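Local structure of receptor-type tyrosine-protein phosphatase C (Rattus norvegicus, 5FN8) at residues B[131-136]-B[152-157]; B[114-119]-B[165-170]; B[69-74]-B[86-91]; B[62-67]-B[123-128]. The protein is a receptor-type tyrosine phosphatase of leukocytes, probably required for T-cell activation through the antigen receptor, represented here by two extracellular fibronectin type III domains, d3 and d4. All coordinates share one frame; numbering follows the deposited sequence.

Interaction 1: residues B[131-136]-B[152-157]; sequences YILEVK and FVVDNL. With NAG (2-acetamido-2-deoxy-beta-D-glucopyranose), chain G.
The two sheets of the second fibronectin type III domain, d4, face each other here through strand 130-137 and strand 151-154. The short strand axes lie 9.9 Å apart and run nearly parallel, at 17°, a separation bridged mainly by side chains; no hydrogen bond crosses. L133 and F152 carry most of the contact, sliding past each other in opposite directions. L133 sets CB over the centre of the F152 ring, 3.7 Å from the centroid and 6° off the normal, a CH-pi contact; with CG anti to the backbone N (chi1 167°) the side chain then runs on, and L133 CD2 lies 3.5 Å from F152 CG. The far end of the same ring is met at its edge, in plane, by the Y131 carbonyl, whose O is 3.5 Å from F152 CZ. Y131 CB also touches this corner, 3.7 Å from F152 CZ, before the tyrosine ring leads away to meet F169 edge-to-face. In fibronectin type III terms these are strands C and E of the beta sandwich, one from each sheet, and the alternate residues Y131, L133 and V135 face inward. Farther along, L133 CD2 reaches V154 CG2 at 3.8 Å. V135 and V154 then meet tip to tip, V135 CG2 3.9 Å from V154 CG1. V167 and F165 of strand 162-170 pack against L133 and V135. I132 faces the other way, its CD1 3.7 Å from C8 of the N-acetylglucosamine carried by N146.

Interaction 2: residues B[114-119]-B[165-170]; sequences INVTCN and FLVYFY. With NAG (2-acetamido-2-deoxy-beta-D-glucopyranose), chain I; NAG (2-acetamido-2-deoxy-beta-D-glucopyranose), chain G.
F165 is gripped by two aliphatic side chains of strand 114-119. I114 comes across obliquely and sets its CG2 over one face of the ring, 4.1 Å from the centroid in a CH-pi contact, with CG2 3.6 Å from F165 CZ. V116 approaches the root of the same ring at a slant, its CG2 3.7 Å from F165 CD2. The other V116 branch, CG1, stands anti to the backbone N (chi1 -175°) and points tip to tip at V167, 3.9 Å from V167 CG2. V167 CG1 in turn lies 4.0 Å from C118 SG. That sulfur, held between the backbone N and the carbonyl carbon of C118, forms the disulfide with C150. On the outer side of strand 114-119, N115 ND2 is bonded to C1 of an N-acetylglucosamine. At the far end of the other strand, Y170 offers a ring face to the acetamide of a second sugar, whose C8 is 3.6 Å from Y170 CD1. These are strands B and F of the fibronectin type III sandwich, crossing at 32° from opposing sheets. Strand 114-119 is hydrogen-bonded between 104-108 and 151-154, while 162-170 runs between 130-137 and 179-184.

Interaction 3: residues B[69-74]-B[86-91]; sequences TVSLFA and AKDCNF
V70 carries CG1 anti to the backbone N, with chi1 displaced to -152°, while F91 holds its CG between the backbone N and the carbonyl carbon (chi1 74°). These torsions swing the F91 ring back across the strand pair, so that V70 CG2 meets it at the edge, a tight 3.2 Å from F91 CE1. Beneath this lies a short antiparallel ladder between strands 67-76 and 89-92, strands F and G of the first fibronectin type III domain, d3. V70 and C89 form a hydrogen-bonded pair: V70 N donates to C89 O at 2.8 Å, in the carbonyl plane, and C89 N donates to V70 O at 2.8 Å, nearly along the C=O axis. Both bonds are close to straight. T69 and N90 are the adjoining non-hydrogen-bonded pair, and here T69 CA comes within 3.3 Å of C89 O in a CA-H...O contact. Their side chains lie side by side on the face opposite V70 and C89, with N90 OD1 3.5 Å from T69 CB. D88 crosses T69 obliquely, its CB 3.4 Å from T69 OG1, and turns its carboxylate toward S71, where D88 OD1 is 3.4 Å from S71 CB. On its other edge strand 69-74 pairs with an antiparallel strand of the second subunit, and C89 SG forms a disulfide with C13 SG of that subunit. The ladder thus belongs to a sheet that runs on into the second subunit, its register fixed by backbone bonds and its link to the partner made covalent through C89.

Interaction 4: residues B[62-67]-B[123-128]; sequences LRPYTE and EINGPE
Y65 leans from one domain onto the next, and its side chain follows the backbone of 125-127 along its whole length. Y65 CB sits 3.6 Å from N125 O. Y65 CG, anti to the backbone N (chi1 -155°), lies 3.8 Å from G126 CA, and Y65 CD2 is 3.6 Å from G126 C. Farther out Y65 CE2 is 3.6 Å from P127 N, which stands over the ring face. P127 crosses the tyrosine at about a right angle and sets CD over the centre of that face, 3.9 Å from the centroid and 11° off the normal, a CH-pi contact. At the tip, Y65 OH rests 3.5 Å from P127 CB. This is the d3-d4 junction: 62-67 is the loop between strands E and F of the first fibronectin type III domain, and 123-128 the loop between B and C of the second. The hydroxyl of Y68, at the start of strand 67-76, is hydrogen-bonded to the backbone N of R63 in the loop, consistent with the tyrosine corner of this fold. Y65 and N125 both adopt left-handed backbone conformations where the two loops meet. Beside the tyrosine, P64 and N125 lie alongside each other, pointing the same way, with P64 CD 3.7 Å from N125 OD1. The amide of N125 is held from its other end, ND2 being hydrogen-bonded to R97 O between the two domains.

In the fold
The four contacts are spread over both domains, d3 and d4. Interactions 1 and 2, with centres about 8 Å apart, join the same two sheets of d4. Interaction 3 belongs to d3, its centre about 49 Å from that of interaction 1. Interaction 4 bridges the domains, its centre about 21 Å from those of interactions 2 and 3. F91 CZ packs on L62 CD1 at 3.7 Å and F169 CZ on I124 CD1 at 3.9 Å, so the junction loops pack against a phenylalanine from each domain. Along the chain, 3 nests within 4 and closes before 2 and 1 open; 4 and 2 cross, and 1 nests within 2. Interactions 3 and 4 also touch the second subunit.

Interaction 1: residues B[131-136]-B[152-157]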
# COMPACT_ATOMS: atom_id res chain seq x y z
N TYR B 131 1.82 13.02 13.96
CA TYR B 131 0.78 13.97 13.61
C TYR B 131 1.10 15.34 14.19
O TYR B 131 1.27 15.48 15.41
CB TYR B 131 -0.57 13.43 14.11
CG TYR B 131 -0.94 12.13 13.44
CD1 TYR B 131 -1.60 12.12 12.22
CD2 TYR B 131 -0.55 10.90 13.99
CE1 TYR B 131 -1.92 10.92 11.58
CE2 TYR B 131 -0.84 9.70 13.35
CZ TYR B 131 -1.54 9.71 12.15
OH TYR B 131 -1.78 8.51 11.54
N ILE B 132 1.19 16.34 13.30
CA ILE B 132 1.48 17.73 13.70
C ILE B 132 0.22 18.54 13.57
O ILE B 132 -0.37 18.60 12.49
CB ILE B 132 2.62 18.34 12.83
CG1 ILE B 132 3.88 17.45 12.73
CG2 ILE B 132 2.90 19.80 13.19
CD1 ILE B 132 4.49 16.92 13.98
N LEU B 133 -0.19 19.16 14.62
CA LEU B 133 -1.34 20.03 14.55
C LEU B 133 -0.94 21.48 14.85
O LEU B 133 -0.32 21.75 15.86
CB LEU B 133 -2.46 19.56 15.48
CG LEU B 133 -3.59 20.56 15.73
CD1 LEU B 133 -4.43 20.80 14.49
CD2 LEU B 133 -4.46 20.12 16.86
N GLU B 134 -1.29 22.38 13.94
CA GLU B 134 -1.13 23.83 14.10
C GLU B 134 -2.49 24.45 14.26
O GLU B 134 -3.43 24.12 13.53
CB GLU B 134 -0.50 24.45 12.88
CG GLU B 134 0.97 24.17 12.79
CD GLU B 134 1.62 25.08 11.78
OE1 GLU B 134 1.04 25.39 10.72
OE2 GLU B 134 2.75 25.50 12.09
N VAL B 135 -2.60 25.35 15.22
CA VAL B 135 -3.84 26.06 15.49
C VAL B 135 -3.57 27.53 15.18
O VAL B 135 -2.62 28.11 15.70
CB VAL B 135 -4.38 25.82 16.92
CG1 VAL B 135 -5.71 26.56 17.13
CG2 VAL B 135 -4.52 24.32 17.21
N LYS B 136 -4.39 28.11 14.29
CA LYS B 136 -4.23 29.50 13.88
C LYS B 136 -5.49 30.33 14.10
O LYS B 136 -6.59 29.80 14.10
CB LYS B 136 -3.77 29.58 12.41
CG LYS B 136 -2.35 29.07 12.19
CD LYS B 136 -1.91 29.24 10.76
CE LYS B 136 -0.51 28.73 10.57
NZ LYS B 136 -0.15 28.68 9.12
N PHE B 152 -6.31 15.08 19.23
CA PHE B 152 -5.88 16.30 19.91
C PHE B 152 -7.02 16.95 20.60
O PHE B 152 -8.09 17.11 20.01
CB PHE B 152 -5.28 17.32 18.91
CG PHE B 152 -4.17 16.80 18.04
CD1 PHE B 152 -2.84 16.87 18.46
CD2 PHE B 152 -4.43 16.26 16.78
CE1 PHE B 152 -1.81 16.38 17.64
CE2 PHE B 152 -3.39 15.81 15.95
CZ PHE B 152 -2.09 15.86 16.40
N VAL B 153 -6.78 17.38 21.83
CA VAL B 153 -7.74 18.15 22.63
C VAL B 153 -7.11 19.53 22.80
O VAL B 153 -6.02 19.66 23.35
CB VAL B 153 -8.24 17.47 23.94
CG1 VAL B 153 -7.16 16.63 24.61
CG2 VAL B 153 -8.85 18.48 24.91
N VAL B 154 -7.75 20.54 22.17
CA VAL B 154 -7.29 21.93 22.09
C VAL B 154 -8.19 22.77 22.97
O VAL B 154 -9.28 23.17 22.56
CB VAL B 154 -7.26 22.45 20.62
CG1 VAL B 154 -6.58 23.80 20.53
CG2 VAL B 154 -6.60 21.45 19.66
N ASP B 155 -7.72 23.03 24.18
CA ASP B 155 -8.51 23.78 25.15
C ASP B 155 -7.96 25.18 25.48
O ASP B 155 -6.95 25.59 24.92
CB ASP B 155 -8.78 22.92 26.40
CG ASP B 155 -7.57 22.25 27.03
OD1 ASP B 155 -6.55 22.95 27.24
OD2 ASP B 155 -7.67 21.05 27.38
N ASN B 156 -8.67 25.92 26.34
CA ASN B 156 -8.34 27.27 26.79
C ASN B 156 -8.21 28.30 25.65
O ASN B 156 -7.32 29.17 25.66
CB ASN B 156 -7.15 27.27 27.79
CG ASN B 156 -7.28 26.31 28.96
OD1 ASN B 156 -8.36 26.12 29.55
ND2 ASN B 156 -6.18 25.67 29.35
N LEU B 157 -9.15 28.23 24.68
CA LEU B 157 -9.23 29.15 23.55
C LEU B 157 -10.15 30.33 23.90
O LEU B 157 -10.81 30.30 24.96
CB LEU B 157 -9.76 28.43 22.28
CG LEU B 157 -8.99 27.19 21.77
CD1 LEU B 157 -9.86 26.41 20.83
CD2 LEU B 157 -7.71 27.58 21.02
C1 NAG G . 7.83 15.43 16.46
C2 NAG G . 8.86 16.15 15.59
C3 NAG G . 10.08 15.26 15.29
C4 NAG G . 10.57 14.55 16.54
C5 NAG G . 9.44 13.80 17.25
C6 NAG G . 9.88 13.17 18.55
C7 NAG G . 8.66 17.26 13.35
C8 NAG G . 7.69 17.68 12.30
N2 NAG G . 8.16 16.51 14.36
O3 NAG G . 11.15 16.08 14.82
O4 NAG G . 11.60 13.63 16.17
O5 NAG G . 8.40 14.73 17.58
O6 NAG G . 8.83 12.44 19.18
O7 NAG G . 9.85 17.58 13.29

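Interaction 2: residues B[114-119]-B[165-170]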
# COMPACT_ATOMS: atom_id res chain seq x y z
N ILE B 114 -11.83 22.41 21.62
CA ILE B 114 -12.01 21.76 20.30
C ILE B 114 -11.25 20.45 20.28
O ILE B 114 -10.10 20.38 20.70
CB ILE B 114 -11.55 22.66 19.10
CG1 ILE B 114 -12.22 24.07 19.01
CG2 ILE B 114 -11.50 21.93 17.73
CD1 ILE B 114 -13.67 24.13 19.01
N ASN B 115 -11.89 19.41 19.76
CA ASN B 115 -11.29 18.08 19.59
C ASN B 115 -11.02 17.89 18.09
O ASN B 115 -11.88 18.23 17.26
CB ASN B 115 -12.22 16.98 20.14
CG ASN B 115 -12.01 16.60 21.59
OD1 ASN B 115 -11.40 17.33 22.39
ND2 ASN B 115 -12.55 15.41 21.92
N VAL B 116 -9.78 17.43 17.76
CA VAL B 116 -9.34 17.20 16.38
C VAL B 116 -8.92 15.72 16.23
O VAL B 116 -8.16 15.21 17.04
CB VAL B 116 -8.25 18.20 15.89
CG1 VAL B 116 -7.92 17.98 14.40
CG2 VAL B 116 -8.66 19.65 16.13
N THR B 117 -9.47 15.03 15.23
CA THR B 117 -9.20 13.60 14.96
C THR B 117 -8.99 13.39 13.49
O THR B 117 -9.54 14.11 12.66
CB THR B 117 -10.33 12.69 15.46
OG1 THR B 117 -11.57 13.12 14.88
CG2 THR B 117 -10.44 12.64 16.99
N CYS B 118 -8.18 12.40 13.16
CA CYS B 118 -7.91 12.05 11.78
C CYS B 118 -7.35 10.64 11.76
O CYS B 118 -7.04 10.07 12.81
CB CYS B 118 -6.96 13.04 11.11
SG CYS B 118 -5.20 12.79 11.48
N ASN B 119 -7.22 10.10 10.56
CA ASN B 119 -6.63 8.79 10.37
C ASN B 119 -5.42 8.96 9.49
O ASN B 119 -5.29 9.94 8.76
CB ASN B 119 -7.64 7.82 9.75
CG ASN B 119 -8.91 7.66 10.54
OD1 ASN B 119 -10.00 7.97 10.06
ND2 ASN B 119 -8.79 7.18 11.77
N PHE B 165 -7.48 24.77 11.83
CA PHE B 165 -6.74 23.61 12.31
C PHE B 165 -6.09 22.97 11.12
O PHE B 165 -6.77 22.66 10.14
CB PHE B 165 -7.65 22.65 13.11
CG PHE B 165 -8.29 23.34 14.30
CD1 PHE B 165 -9.43 24.12 14.16
CD2 PHE B 165 -7.74 23.22 15.57
CE1 PHE B 165 -9.99 24.79 15.25
CE2 PHE B 165 -8.32 23.86 16.67
CZ PHE B 165 -9.43 24.66 16.50
N LEU B 166 -4.76 22.85 11.18
CA LEU B 166 -3.94 22.29 10.11
C LEU B 166 -3.21 21.09 10.66
O LEU B 166 -2.39 21.24 11.56
CB LEU B 166 -2.92 23.34 9.64
CG LEU B 166 -3.43 24.68 9.08
CD1 LEU B 166 -3.56 25.75 10.19
CD2 LEU B 166 -2.46 25.21 8.05
N VAL B 167 -3.56 19.89 10.17
CA VAL B 167 -2.93 18.63 10.55
C VAL B 167 -1.99 18.19 9.43
O VAL B 167 -2.44 18.11 8.30
CB VAL B 167 -3.91 17.48 10.93
CG1 VAL B 167 -3.13 16.21 11.33
CG2 VAL B 167 -4.83 17.90 12.06
N TYR B 168 -0.70 17.99 9.74
CA TYR B 168 0.32 17.48 8.80
C TYR B 168 0.79 16.14 9.35
O TYR B 168 0.86 15.95 10.57
CB TYR B 168 1.59 18.35 8.77
CG TYR B 168 1.39 19.83 8.56
CD1 TYR B 168 0.86 20.63 9.57
CD2 TYR B 168 1.78 20.44 7.37
CE1 TYR B 168 0.68 22.00 9.38
CE2 TYR B 168 1.63 21.81 7.18
CZ TYR B 168 1.08 22.59 8.18
OH TYR B 168 0.98 23.93 7.97
N PHE B 169 1.17 15.25 8.45
CA PHE B 169 1.77 13.97 8.82
C PHE B 169 3.27 14.13 8.69
O PHE B 169 3.74 14.71 7.71
CB PHE B 169 1.31 12.84 7.89
CG PHE B 169 1.72 11.47 8.38
CD1 PHE B 169 1.00 10.82 9.37
CD2 PHE B 169 2.77 10.79 7.78
CE1 PHE B 169 1.35 9.52 9.78
CE2 PHE B 169 3.13 9.52 8.20
CZ PHE B 169 2.40 8.89 9.19
N TYR B 170 3.99 13.61 9.68
CA TYR B 170 5.45 13.58 9.71
C TYR B 170 5.91 12.11 9.69
O TYR B 170 5.47 11.32 10.53
CB TYR B 170 5.98 14.33 10.94
CG TYR B 170 7.49 14.31 11.04
CD1 TYR B 170 8.27 14.95 10.08
CD2 TYR B 170 8.14 13.67 12.10
CE1 TYR B 170 9.66 14.92 10.15
CE2 TYR B 170 9.53 13.63 12.17
CZ TYR B 170 10.29 14.28 11.21
OH TYR B 170 11.66 14.30 11.31
C1 NAG I . -12.49 14.85 23.24
C2 NAG I . -13.84 14.23 23.63
C3 NAG I . -13.67 13.72 25.06
C4 NAG I . -12.58 12.65 25.12
C5 NAG I . -11.28 13.16 24.50
C6 NAG I . -10.26 12.07 24.25
C7 NAG I . -15.84 15.19 22.54
C8 NAG I . -16.79 16.35 22.53
N2 NAG I . -14.94 15.18 23.55
O3 NAG I . -14.90 13.18 25.54
O4 NAG I . -12.35 12.26 26.47
O5 NAG I . -11.54 13.77 23.22
O6 NAG I . -9.04 12.56 23.71
O7 NAG I . -15.87 14.32 21.68
C1 NAG G . 7.83 15.43 16.46
C2 NAG G . 8.86 16.15 15.59
C3 NAG G . 10.08 15.26 15.29
C4 NAG G . 10.57 14.55 16.54
C5 NAG G . 9.44 13.80 17.25
C6 NAG G . 9.88 13.17 18.55
C7 NAG G . 8.66 17.26 13.35
C8 NAG G . 7.69 17.68 12.30
N2 NAG G . 8.16 16.51 14.36
O3 NAG G . 11.15 16.08 14.82
O4 NAG G . 11.60 13.63 16.17
O5 NAG G . 8.40 14.73 17.58
O6 NAG G . 8.83 12.44 19.18
O7 NAG G . 9.85 17.58 13.29

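Interaction 3: residues B[69-74]-B[86-91]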
# COMPACT_ATOMS: atom_id res chain seq x y z
N THR B 69 15.35 -6.08 -3.61
CA THR B 69 16.47 -6.95 -3.95
C THR B 69 16.51 -7.13 -5.44
O THR B 69 15.46 -7.30 -6.05
CB THR B 69 16.55 -8.20 -3.09
OG1 THR B 69 17.61 -8.99 -3.61
CG2 THR B 69 15.28 -8.99 -3.08
N VAL B 70 17.73 -6.98 -6.02
CA VAL B 70 18.02 -7.07 -7.46
C VAL B 70 18.98 -8.20 -7.71
O VAL B 70 19.83 -8.49 -6.87
CB VAL B 70 18.66 -5.79 -8.06
CG1 VAL B 70 18.34 -5.62 -9.55
CG2 VAL B 70 18.28 -4.57 -7.31
N SER B 71 18.92 -8.75 -8.94
CA SER B 71 19.81 -9.77 -9.50
C SER B 71 19.87 -9.61 -11.03
O SER B 71 18.89 -9.18 -11.67
CB SER B 71 19.42 -11.18 -9.09
OG SER B 71 18.05 -11.45 -9.31
N LEU B 72 21.05 -9.86 -11.59
CA LEU B 72 21.24 -9.78 -13.04
C LEU B 72 21.64 -11.07 -13.63
O LEU B 72 22.41 -11.80 -13.02
CB LEU B 72 22.18 -8.67 -13.47
CG LEU B 72 21.42 -7.44 -13.84
CD1 LEU B 72 21.55 -6.39 -12.78
CD2 LEU B 72 21.70 -6.99 -15.24
N PHE B 73 21.11 -11.36 -14.82
CA PHE B 73 21.39 -12.59 -15.57
C PHE B 73 21.88 -12.24 -16.95
O PHE B 73 21.28 -11.40 -17.61
CB PHE B 73 20.16 -13.51 -15.63
CG PHE B 73 19.75 -13.98 -14.25
CD1 PHE B 73 19.03 -13.16 -13.40
CD2 PHE B 73 20.13 -15.24 -13.79
CE1 PHE B 73 18.68 -13.58 -12.12
CE2 PHE B 73 19.78 -15.66 -12.51
CZ PHE B 73 19.04 -14.83 -11.69
N ALA B 74 23.02 -12.82 -17.35
CA ALA B 74 23.63 -12.58 -18.65
C ALA B 74 23.63 -13.83 -19.45
O ALA B 74 23.73 -14.92 -18.89
CB ALA B 74 25.06 -12.10 -18.47
N ALA B 86 27.40 -15.75 -6.75
CA ALA B 86 26.74 -14.47 -7.03
C ALA B 86 25.68 -14.20 -5.98
O ALA B 86 24.83 -15.05 -5.71
CB ALA B 86 26.13 -14.47 -8.42
N LYS B 87 25.77 -13.02 -5.35
CA LYS B 87 24.85 -12.63 -4.29
C LYS B 87 23.83 -11.64 -4.82
O LYS B 87 24.11 -10.89 -5.77
CB LYS B 87 25.62 -12.02 -3.10
CG LYS B 87 26.62 -12.97 -2.42
CD LYS B 87 27.59 -12.22 -1.49
CE LYS B 87 28.84 -13.02 -1.16
NZ LYS B 87 29.77 -12.28 -0.27
N ASP B 88 22.62 -11.64 -4.21
CA ASP B 88 21.56 -10.70 -4.52
C ASP B 88 21.99 -9.35 -3.98
O ASP B 88 22.67 -9.29 -2.94
CB ASP B 88 20.24 -11.11 -3.85
CG ASP B 88 19.44 -12.15 -4.61
OD1 ASP B 88 19.62 -12.27 -5.84
OD2 ASP B 88 18.60 -12.82 -3.98
N CYS B 89 21.63 -8.28 -4.69
CA CYS B 89 21.99 -6.95 -4.27
C CYS B 89 20.79 -6.26 -3.61
O CYS B 89 19.71 -6.19 -4.19
CB CYS B 89 22.57 -6.14 -5.42
SG CYS B 89 23.39 -4.62 -4.89
N ASN B 90 20.98 -5.81 -2.36
CA ASN B 90 19.90 -5.18 -1.58
C ASN B 90 20.08 -3.68 -1.49
O ASN B 90 21.19 -3.19 -1.32
CB ASN B 90 19.80 -5.78 -0.17
CG ASN B 90 19.82 -7.28 -0.16
OD1 ASN B 90 18.85 -7.95 -0.53
ND2 ASN B 90 20.98 -7.83 0.19
N PHE B 91 18.96 -2.97 -1.63
CA PHE B 91 18.91 -1.51 -1.53
C PHE B 91 17.55 -1.08 -0.94
O PHE B 91 16.62 -1.88 -0.80
CB PHE B 91 19.21 -0.84 -2.89
CG PHE B 91 18.09 -0.94 -3.90
CD1 PHE B 91 17.97 -2.05 -4.73
CD2 PHE B 91 17.14 0.08 -4.02
CE1 PHE B 91 16.92 -2.15 -5.66
CE2 PHE B 91 16.08 -0.04 -4.91
CZ PHE B 91 15.98 -1.14 -5.74

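Interaction 4: residues B[62-67]-B[123-128]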
# COMPACT_ATOMS: atom_id res chain seq x y z
N LEU B 62 9.58 2.91 -8.44
CA LEU B 62 9.64 2.15 -7.18
C LEU B 62 8.89 2.92 -6.12
O LEU B 62 8.60 4.10 -6.32
CB LEU B 62 11.09 1.85 -6.77
CG LEU B 62 11.99 1.13 -7.83
CD1 LEU B 62 13.40 0.98 -7.32
CD2 LEU B 62 11.44 -0.24 -8.20
N ARG B 63 8.50 2.26 -5.02
CA ARG B 63 7.80 2.98 -3.94
C ARG B 63 8.85 3.61 -3.01
O ARG B 63 9.89 2.99 -2.77
CB ARG B 63 6.90 2.03 -3.09
CG ARG B 63 6.13 0.94 -3.85
CD ARG B 63 4.73 1.32 -4.36
NE ARG B 63 3.90 0.10 -4.50
CZ ARG B 63 3.84 -0.68 -5.59
NH1 ARG B 63 4.54 -0.37 -6.68
NH2 ARG B 63 3.09 -1.77 -5.59
N PRO B 64 8.57 4.79 -2.40
CA PRO B 64 9.54 5.38 -1.45
C PRO B 64 9.68 4.57 -0.18
O PRO B 64 8.76 3.84 0.21
CB PRO B 64 8.99 6.77 -1.21
CG PRO B 64 8.08 7.04 -2.39
CD PRO B 64 7.43 5.71 -2.59
N TYR B 65 10.88 4.64 0.42
CA TYR B 65 11.28 3.96 1.66
C TYR B 65 10.94 2.45 1.70
O TYR B 65 10.45 1.91 2.69
CB TYR B 65 10.79 4.78 2.90
CG TYR B 65 11.64 4.51 4.12
CD1 TYR B 65 12.92 5.04 4.23
CD2 TYR B 65 11.18 3.68 5.14
CE1 TYR B 65 13.74 4.72 5.32
CE2 TYR B 65 11.97 3.40 6.26
CZ TYR B 65 13.25 3.92 6.34
OH TYR B 65 14.04 3.67 7.45
N THR B 66 11.20 1.77 0.58
CA THR B 66 10.94 0.35 0.42
C THR B 66 12.25 -0.37 0.17
O THR B 66 13.09 0.11 -0.58
CB THR B 66 9.85 0.12 -0.66
OG1 THR B 66 8.65 0.76 -0.25
CG2 THR B 66 9.54 -1.35 -0.89
N GLU B 67 12.44 -1.50 0.85
CA GLU B 67 13.58 -2.40 0.67
C GLU B 67 13.32 -3.26 -0.55
O GLU B 67 12.22 -3.81 -0.71
CB GLU B 67 13.74 -3.31 1.90
CG GLU B 67 15.14 -3.29 2.48
CD GLU B 67 15.25 -2.60 3.82
OE1 GLU B 67 14.41 -2.87 4.71
OE2 GLU B 67 16.21 -1.81 4.01
N GLU B 123 -0.13 6.71 1.89
CA GLU B 123 1.30 6.79 1.59
C GLU B 123 2.07 7.39 2.78
O GLU B 123 2.00 8.60 3.01
CB GLU B 123 1.50 7.68 0.34
CG GLU B 123 0.98 7.06 -0.96
CD GLU B 123 1.31 7.85 -2.22
OE1 GLU B 123 2.50 8.16 -2.43
OE2 GLU B 123 0.36 8.17 -2.98
N ILE B 124 2.79 6.53 3.55
CA ILE B 124 3.64 6.88 4.69
C ILE B 124 4.97 7.43 4.19
O ILE B 124 5.37 8.53 4.58
CB ILE B 124 3.81 5.70 5.69
CG1 ILE B 124 2.42 5.12 6.17
CG2 ILE B 124 4.72 6.09 6.92
CD1 ILE B 124 1.38 6.09 6.62
N ASN B 125 5.66 6.66 3.31
CA ASN B 125 6.93 6.99 2.64
C ASN B 125 8.13 7.28 3.51
O ASN B 125 9.09 7.93 3.06
CB ASN B 125 6.72 8.13 1.62
CG ASN B 125 5.69 7.81 0.57
OD1 ASN B 125 5.39 6.64 0.31
ND2 ASN B 125 5.13 8.84 -0.06
N GLY B 126 8.11 6.77 4.73
CA GLY B 126 9.21 7.00 5.66
C GLY B 126 9.16 6.08 6.85
O GLY B 126 8.19 5.33 6.99
N PRO B 127 10.16 6.17 7.76
CA PRO B 127 10.22 5.23 8.91
C PRO B 127 9.28 5.42 10.08
O PRO B 127 9.11 4.47 10.86
CB PRO B 127 11.68 5.35 9.39
CG PRO B 127 12.08 6.71 9.01
CD PRO B 127 11.37 7.02 7.71
N GLU B 128 8.73 6.64 10.27
CA GLU B 128 7.91 6.95 11.44
C GLU B 128 6.51 7.43 11.07
O GLU B 128 6.19 7.59 9.90
CB GLU B 128 8.63 7.96 12.34
CG GLU B 128 9.91 7.40 12.96
CD GLU B 128 11.06 8.38 12.98
OE1 GLU B 128 10.89 9.50 13.51
OE2 GLU B 128 12.16 8.01 12.48